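PDB 2ABW: Pdx2 protein from Plasmodium falciparum, which hydrolyses glutamine to glutamate and ammonia as the glutaminase subunit of PLP synthase, passing the ammonia to Pdx1 for vitamin B6 biosynthesis. Local coordinates for residues D129-S134 with A150-A155; V168-S173 with I181-E186. One frame throughout, in Å; residues are numbered along the deposited sequence.

Contact 1. Residues D129-S134 with A150-A155; sequences DSFICS and AACIRA
Two antiparallel strands of a beta hairpin, joined by a long connection, meet here at the margin of the central mixed sheet of this class I glutamine amidotransferase; 149-153 is the outermost strand on this side. The backbone ladder comes first. Phe131 and Cys152 form a hydrogen-bonded pair, Phe131 N to Cys152 O 3.1 Å. The return bond, Cys152 N to Phe131 O, is 2.9 Å, its donor lying nearly on the C=O axis. Cys133 and Ala150 repeat the pattern. Ile132 and Ala151 face each other between these rungs, and Ser130 and Ile153 beyond Phe131, both as non-hydrogen-bonded pairs.

On the face that carries Phe131, Cys133, Ala150 and Cys152, apolar contact centres on Phe131. Its CG takes the crowded position between backbone N and carbonyl carbon (chi1 59°), bringing the ring across to the partner strand. Cys152 CB lies over one face, 3.8 Å from the ring centroid, a CH-pi contact, while its SG approaches obliquely. Cys133 SG packs on Ala150 CB at 3.8 Å.

Ile153 and Arg154 probably bind glutamine. At this end of the ladder the backbone N of Arg154 donates almost straight to Asp129 O, 2.7 Å, and the same oxygen accepts from a water that in turn takes the N-H of Ala155.

Contact 2. Residues V168-S173 with I181-E186; sequences VLATFS and IIAAVE
Twice in quick succession this antiparallel hairpin breaks its register, making two adjoining classic beta bulges. Leu169 N and Ala170 N both donate to Ala184 O, at 2.9 and 3.2 Å; from the other strand, Ala183 N and Ala184 N both reach Ala170 O, the shorter being Ala183 N at 2.8 Å. Each oxygen is shared by two donors, and all four stand above the carbonyl planes. Leu169 and Ala183 adopt near-helical backbone angles, which put the extra residue into each strand. Beyond the bulges, Phe172 and Ile181 resume a regular hydrogen-bonded pair.

The Phe172 side chain starts at CB on the face carrying Ile181 and Ala184, with CG in the crowded position (chi1 65°), so the ring leans over its partner strand. CD1 meets Ala183 CB edge-on, 3.7 Å. CE1 and CZ touch Ile181 CG2, CZ at 3.5 Å, and CE2 reaches Ile181 CD1 at 3.6 Å. Ile181 CB itself lies over the ring face, 15° off the normal, in a CH-pi contact.

Within the sheet the hairpin lies between strands 130-137 and 190-193; Ile182 packs on strand 157-161, and Glu186 OE1 hydrogen-bonds Tyr208 OH while OE2 forms a salt bridge with Lys212 NZ, both on helix 204-219.

How the contacts relate
Contact 1 closes along the chain before contact 2 opens, yet strands 130-137 and 167-174 are neighbours, so the two hairpins form one continuous antiparallel part of the sheet, their centres 13 Å apart. Phe172 of contact 2 is the main joint: its CG lies 3.6 Å from Cys133 SG, its CE2 3.6 Å from Phe131 CE1, and its CZ 4.2 Å from Cys152 SG. Contact 1 is the one beside the active site, with the Ile153 side chain about 4 Å from that of His196, a residue of the probable charge relay serving Cys87. Contact 2 lies farther from it, the Ala183 side chain about 11 Å from that of His196.

Contact 1. Residues D129-S134 with A150-A155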
ATOM      1  N   ASP A 129      -5.965   5.422  19.723  1.00 43.51           N
ATOM      2  CA  ASP A 129      -5.594   4.765  18.476  1.00 41.68           C
ATOM      3  C   ASP A 129      -6.066   5.424  17.131  1.00 38.65           C
ATOM      4  O   ASP A 129      -5.957   4.824  16.074  1.00 39.67           O
ATOM      5  CB  ASP A 129      -5.809   3.217  18.539  1.00 42.77           C
ATOM      6  CG  ASP A 129      -7.291   2.791  18.583  1.00 48.01           C
ATOM      7  OD1 ASP A 129      -8.170   3.659  18.827  1.00 54.88           O
ATOM      8  OD2 ASP A 129      -7.572   1.560  18.406  1.00 46.30           O
ATOM      9  N   SER A 130      -6.558   6.653  17.208  1.00 34.78           N
ATOM     10  CA  SER A 130      -6.727   7.527  16.049  1.00 32.17           C
ATOM     11  C   SER A 130      -6.126   8.898  16.276  1.00 28.36           C
ATOM     12  O   SER A 130      -6.349   9.531  17.318  1.00 27.95           O
ATOM     13  CB  SER A 130      -8.205   7.707  15.679  1.00 33.66           C
ATOM     14  OG  SER A 130      -8.768   8.826  16.330  1.00 36.39           O
ATOM     15  N   PHE A 131      -5.392   9.395  15.299  1.00 22.90           N
ATOM     16  CA  PHE A 131      -4.773  10.668  15.390  1.00 21.15           C
ATOM     17  C   PHE A 131      -4.280  11.108  14.016  1.00 19.63           C
ATOM     18  O   PHE A 131      -4.132  10.271  13.145  1.00 19.41           O
ATOM     19  CB  PHE A 131      -3.608  10.624  16.401  1.00 21.18           C
ATOM     20  CG  PHE A 131      -2.536   9.632  16.061  1.00 18.81           C
ATOM     21  CD1 PHE A 131      -1.489   9.985  15.270  1.00 20.33           C
ATOM     22  CD2 PHE A 131      -2.551   8.362  16.629  1.00 22.13           C
ATOM     23  CE1 PHE A 131      -0.475   9.034  14.933  1.00 20.43           C
ATOM     24  CE2 PHE A 131      -1.569   7.417  16.314  1.00 23.59           C
ATOM     25  CZ  PHE A 131      -0.512   7.769  15.495  1.00 21.96           C
ATOM     26  N   ILE A 132      -4.120  12.400  13.879  1.00 19.38           N
ATOM     27  CA  ILE A 132      -3.444  12.999  12.730  1.00 19.77           C
ATOM     28  C   ILE A 132      -2.013  13.386  13.160  1.00 20.79           C
ATOM     29  O   ILE A 132      -1.824  14.085  14.203  1.00 21.61           O
ATOM     30  CB  ILE A 132      -4.172  14.176  12.203  1.00 19.34           C
ATOM     31  CG1 ILE A 132      -5.515  13.703  11.584  1.00 21.75           C
ATOM     32  CG2 ILE A 132      -3.317  14.855  11.158  1.00 21.32           C
ATOM     33  CD1 ILE A 132      -6.493  14.832  11.235  1.00 21.64           C
ATOM     34  N   CYS A 133      -1.029  12.887  12.424  1.00 19.92           N
ATOM     35  CA  CYS A 133       0.341  13.208  12.652  1.00 20.78           C
ATOM     36  C   CYS A 133       0.918  14.044  11.508  1.00 20.59           C
ATOM     37  O   CYS A 133       0.466  14.032  10.388  1.00 20.29           O
ATOM     38  CB  CYS A 133       1.148  11.936  12.901  1.00 20.44           C
ATOM     39  SG  CYS A 133       1.209  10.870  11.562  1.00 23.59           S
ATOM     40  N   SER A 134       1.937  14.831  11.849  1.00 19.16           N
ATOM     41  CA  SER A 134       2.757  15.513  10.894  1.00 19.16           C
ATOM     42  C   SER A 134       3.822  14.542  10.389  1.00 17.08           C
ATOM     43  O   SER A 134       4.496  13.859  11.195  1.00 18.10           O
ATOM     44  CB  SER A 134       3.493  16.676  11.569  0.50 20.51           C
ATOM     45  OG  SER A 134       3.966  17.569  10.577  0.50 21.41           O
ATOM     46  N   ALA A 150      -0.859  12.823   8.084  1.00 17.13           N
ATOM     47  CA  ALA A 150      -1.366  11.492   7.895  1.00 17.89           C
ATOM     48  C   ALA A 150      -2.366  11.165   8.972  1.00 17.04           C
ATOM     49  O   ALA A 150      -2.195  11.500  10.145  1.00 18.00           O
ATOM     50  CB  ALA A 150      -0.211  10.493   8.041  1.00 18.86           C
ATOM     51  N   ALA A 151      -3.409  10.421   8.583  1.00 17.69           N
ATOM     52  CA  ALA A 151      -4.407   9.947   9.536  1.00 18.24           C
ATOM     53  C   ALA A 151      -4.175   8.487   9.892  1.00 17.73           C
ATOM     54  O   ALA A 151      -4.324   7.582   9.046  1.00 18.98           O
ATOM     55  CB  ALA A 151      -5.797  10.154   8.908  1.00 18.21           C
ATOM     56  N   CYS A 152      -3.761   8.259  11.150  1.00 19.82           N
ATOM     57  CA  CYS A 152      -3.490   6.923  11.603  1.00 21.35           C
ATOM     58  C   CYS A 152      -4.653   6.427  12.412  1.00 21.69           C
ATOM     59  O   CYS A 152      -4.915   6.995  13.427  1.00 22.41           O
ATOM     60  CB  CYS A 152      -2.286   6.938  12.532  1.00 21.81           C
ATOM     61  SG  CYS A 152      -0.752   7.188  11.608  1.00 23.05           S
ATOM     62  N   ILE A 153      -5.349   5.430  11.911  1.00 22.20           N
ATOM     63  CA  ILE A 153      -6.483   4.833  12.631  1.00 24.85           C
ATOM     64  C   ILE A 153      -6.251   3.341  12.823  1.00 26.06           C
ATOM     65  O   ILE A 153      -6.308   2.571  11.878  1.00 27.83           O
ATOM     66  CB  ILE A 153      -7.792   5.113  11.893  1.00 26.29           C
ATOM     67  CG1 ILE A 153      -7.996   6.628  11.732  1.00 26.15           C
ATOM     68  CG2 ILE A 153      -8.997   4.609  12.739  1.00 26.41           C
ATOM     69  CD1 ILE A 153      -9.276   6.895  11.073  1.00 31.39           C
ATOM     70  N   ARG A 154      -5.948   2.983  14.066  1.00 26.96           N
ATOM     71  CA  ARG A 154      -5.567   1.627  14.423  1.00 29.29           C
ATOM     72  C   ARG A 154      -4.470   1.154  13.466  1.00 26.79           C
ATOM     73  O   ARG A 154      -4.526   0.082  12.886  1.00 28.43           O
ATOM     74  CB  ARG A 154      -6.823   0.732  14.434  1.00 32.02           C
ATOM     75  CG  ARG A 154      -7.213   0.045  13.111  1.00 37.78           C
ATOM     76  CD  ARG A 154      -8.713  -0.433  13.141  1.00 41.80           C
ATOM     77  NE  ARG A 154      -9.180  -0.784  11.783  1.00 47.48           N
ATOM     78  CZ  ARG A 154     -10.281  -1.489  11.517  1.00 50.44           C
ATOM     79  NH1 ARG A 154     -11.066  -1.915  12.517  1.00 54.85           N
ATOM     80  NH2 ARG A 154     -10.606  -1.767  10.248  1.00 51.12           N
ATOM     81  N   ALA A 155      -3.472   2.025  13.282  1.00 24.46           N
ATOM     82  CA  ALA A 155      -2.462   1.792  12.266  1.00 22.78           C
ATOM     83  C   ALA A 155      -1.580   0.618  12.640  1.00 20.87           C
ATOM     84  O   ALA A 155      -1.258   0.473  13.834  1.00 22.50           O
ATOM     85  CB  ALA A 155      -1.561   3.014  12.129  1.00 22.54           C
TER
HETATM   86  O   HOH W   1      -2.983   4.385  14.961  1.00 27.95           O

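Contact 2. Residues V168-S173 with I181-E186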
ATOM      1  N   VAL A 168      13.064   4.229   4.099  1.00 18.17           N
ATOM      2  CA  VAL A 168      12.102   4.821   4.978  1.00 18.01           C
ATOM      3  C   VAL A 168      11.736   6.142   4.336  1.00 18.98           C
ATOM      4  O   VAL A 168      12.604   7.092   4.185  1.00 22.04           O
ATOM      5  CB  VAL A 168      12.635   5.020   6.427  1.00 17.96           C
ATOM      6  CG1 VAL A 168      11.638   5.874   7.254  1.00 20.98           C
ATOM      7  CG2 VAL A 168      12.882   3.674   7.017  1.00 20.72           C
ATOM      8  N   LEU A 169      10.515   6.208   3.882  1.00 16.13           N
ATOM      9  CA  LEU A 169      10.035   7.344   3.134  1.00 16.39           C
ATOM     10  C   LEU A 169       9.453   8.426   4.040  1.00 15.75           C
ATOM     11  O   LEU A 169       9.480   9.618   3.756  1.00 17.79           O
ATOM     12  CB  LEU A 169       8.989   6.824   2.086  1.00 17.03           C
ATOM     13  CG  LEU A 169       8.361   7.880   1.261  1.00 17.66           C
ATOM     14  CD1 LEU A 169       9.379   8.736   0.447  1.00 20.07           C
ATOM     15  CD2 LEU A 169       7.281   7.255   0.371  1.00 17.66           C
ATOM     16  N   ALA A 170       8.767   8.035   5.134  1.00 15.34           N
ATOM     17  CA  ALA A 170       8.189   9.016   6.030  1.00 14.45           C
ATOM     18  C   ALA A 170       8.135   8.475   7.446  1.00 16.13           C
ATOM     19  O   ALA A 170       7.879   7.270   7.648  1.00 14.88           O
ATOM     20  CB  ALA A 170       6.771   9.363   5.601  1.00 13.61           C
ATOM     21  N   THR A 171       8.397   9.347   8.423  1.00 14.96           N
ATOM     22  CA  THR A 171       8.357   9.045   9.834  1.00 15.94           C
ATOM     23  C   THR A 171       7.576  10.156  10.523  1.00 16.67           C
ATOM     24  O   THR A 171       7.250  11.183   9.946  1.00 16.53           O
ATOM     25  CB  THR A 171       9.730   8.972  10.445  1.00 16.23           C
ATOM     26  OG1 THR A 171      10.368  10.274  10.368  1.00 17.04           O
ATOM     27  CG2 THR A 171      10.546   7.939   9.740  1.00 18.26           C
ATOM     28  N   PHE A 172       7.163   9.863  11.766  1.00 16.51           N
ATOM     29  CA  PHE A 172       6.514  10.872  12.588  1.00 15.54           C
ATOM     30  C   PHE A 172       6.807  10.676  14.017  1.00 17.89           C
ATOM     31  O   PHE A 172       7.254   9.617  14.411  1.00 16.93           O
ATOM     32  CB  PHE A 172       4.997  10.878  12.397  1.00 15.10           C
ATOM     33  CG  PHE A 172       4.281   9.601  12.871  1.00 16.23           C
ATOM     34  CD1 PHE A 172       4.069   8.559  11.974  1.00 18.89           C
ATOM     35  CD2 PHE A 172       3.718   9.530  14.091  1.00 18.35           C
ATOM     36  CE1 PHE A 172       3.412   7.443  12.387  1.00 18.56           C
ATOM     37  CE2 PHE A 172       3.034   8.430  14.488  1.00 17.68           C
ATOM     38  CZ  PHE A 172       2.880   7.410  13.642  1.00 19.18           C
ATOM     39  N   SER A 173       6.576  11.707  14.806  1.00 18.95           N
ATOM     40  CA  SER A 173       6.730  11.577  16.233  1.00 23.54           C
ATOM     41  C   SER A 173       5.396  11.785  16.859  1.00 25.48           C
ATOM     42  O   SER A 173       4.628  12.623  16.401  1.00 25.59           O
ATOM     43  CB  SER A 173       7.734  12.630  16.729  1.00 23.51           C
ATOM     44  OG  SER A 173       9.020  12.162  16.311  1.00 32.54           O
ATOM     45  N   ILE A 181       8.509   7.052  14.540  1.00 19.08           N
ATOM     46  CA  ILE A 181       7.603   5.963  14.096  1.00 19.29           C
ATOM     47  C   ILE A 181       7.612   5.953  12.565  1.00 16.99           C
ATOM     48  O   ILE A 181       7.545   7.004  11.931  1.00 16.65           O
ATOM     49  CB  ILE A 181       6.177   6.148  14.649  0.50 19.22           C
ATOM     50  CG1 ILE A 181       6.192   6.301  16.173  0.50 19.92           C
ATOM     51  CG2 ILE A 181       5.312   4.989  14.230  0.50 19.82           C
ATOM     52  CD1 ILE A 181       4.789   6.357  16.808  0.50 21.33           C
ATOM     53  N   ILE A 182       7.771   4.778  11.944  1.00 16.48           N
ATOM     54  CA  ILE A 182       7.850   4.676  10.485  1.00 16.60           C
ATOM     55  C   ILE A 182       6.438   4.621   9.920  1.00 17.24           C
ATOM     56  O   ILE A 182       5.679   3.713  10.232  1.00 18.58           O
ATOM     57  CB  ILE A 182       8.635   3.426  10.072  1.00 15.92           C
ATOM     58  CG1 ILE A 182      10.062   3.488  10.639  1.00 18.84           C
ATOM     59  CG2 ILE A 182       8.649   3.254   8.507  1.00 19.94           C
ATOM     60  CD1 ILE A 182      10.893   2.209  10.404  1.00 23.26           C
ATOM     61  N   ALA A 183       6.118   5.614   9.074  1.00 15.13           N
ATOM     62  CA  ALA A 183       4.817   5.739   8.466  1.00 15.22           C
ATOM     63  C   ALA A 183       4.731   5.166   7.029  1.00 15.17           C
ATOM     64  O   ALA A 183       3.669   4.741   6.616  1.00 14.43           O
ATOM     65  CB  ALA A 183       4.333   7.222   8.509  1.00 16.16           C
ATOM     66  N   ALA A 184       5.821   5.271   6.279  1.00 14.62           N
ATOM     67  CA  ALA A 184       5.842   4.871   4.875  1.00 12.98           C
ATOM     68  C   ALA A 184       7.201   4.356   4.554  1.00 15.38           C
ATOM     69  O   ALA A 184       8.255   4.842   4.993  1.00 14.67           O
ATOM     70  CB  ALA A 184       5.517   6.031   4.032  1.00 13.04           C
ATOM     71  N   VAL A 185       7.208   3.256   3.787  1.00 15.20           N
ATOM     72  CA  VAL A 185       8.449   2.646   3.287  1.00 15.17           C
ATOM     73  C   VAL A 185       8.305   2.376   1.807  1.00 15.91           C
ATOM     74  O   VAL A 185       7.172   2.216   1.306  1.00 15.72           O
ATOM     75  CB  VAL A 185       8.766   1.306   4.003  1.00 16.72           C
ATOM     76  CG1 VAL A 185       9.198   1.612   5.462  1.00 15.26           C
ATOM     77  CG2 VAL A 185       7.648   0.290   3.985  1.00 16.63           C
ATOM     78  N   GLU A 186       9.432   2.278   1.138  1.00 15.90           N
ATOM     79  CA  GLU A 186       9.428   1.963  -0.284  1.00 15.16           C
ATOM     80  C   GLU A 186      10.565   0.998  -0.551  1.00 16.89           C
ATOM     81  O   GLU A 186      11.701   1.202  -0.084  1.00 17.56           O
ATOM     82  CB  GLU A 186       9.567   3.279  -1.081  1.00 15.64           C
ATOM     83  CG  GLU A 186       9.386   3.072  -2.615  1.00 15.95           C
ATOM     84  CD  GLU A 186       9.209   4.398  -3.354  1.00 17.73           C
ATOM     85  OE1 GLU A 186       9.542   5.464  -2.757  1.00 20.34           O
ATOM     86  OE2 GLU A 186       8.870   4.402  -4.525  1.00 20.27           O
TER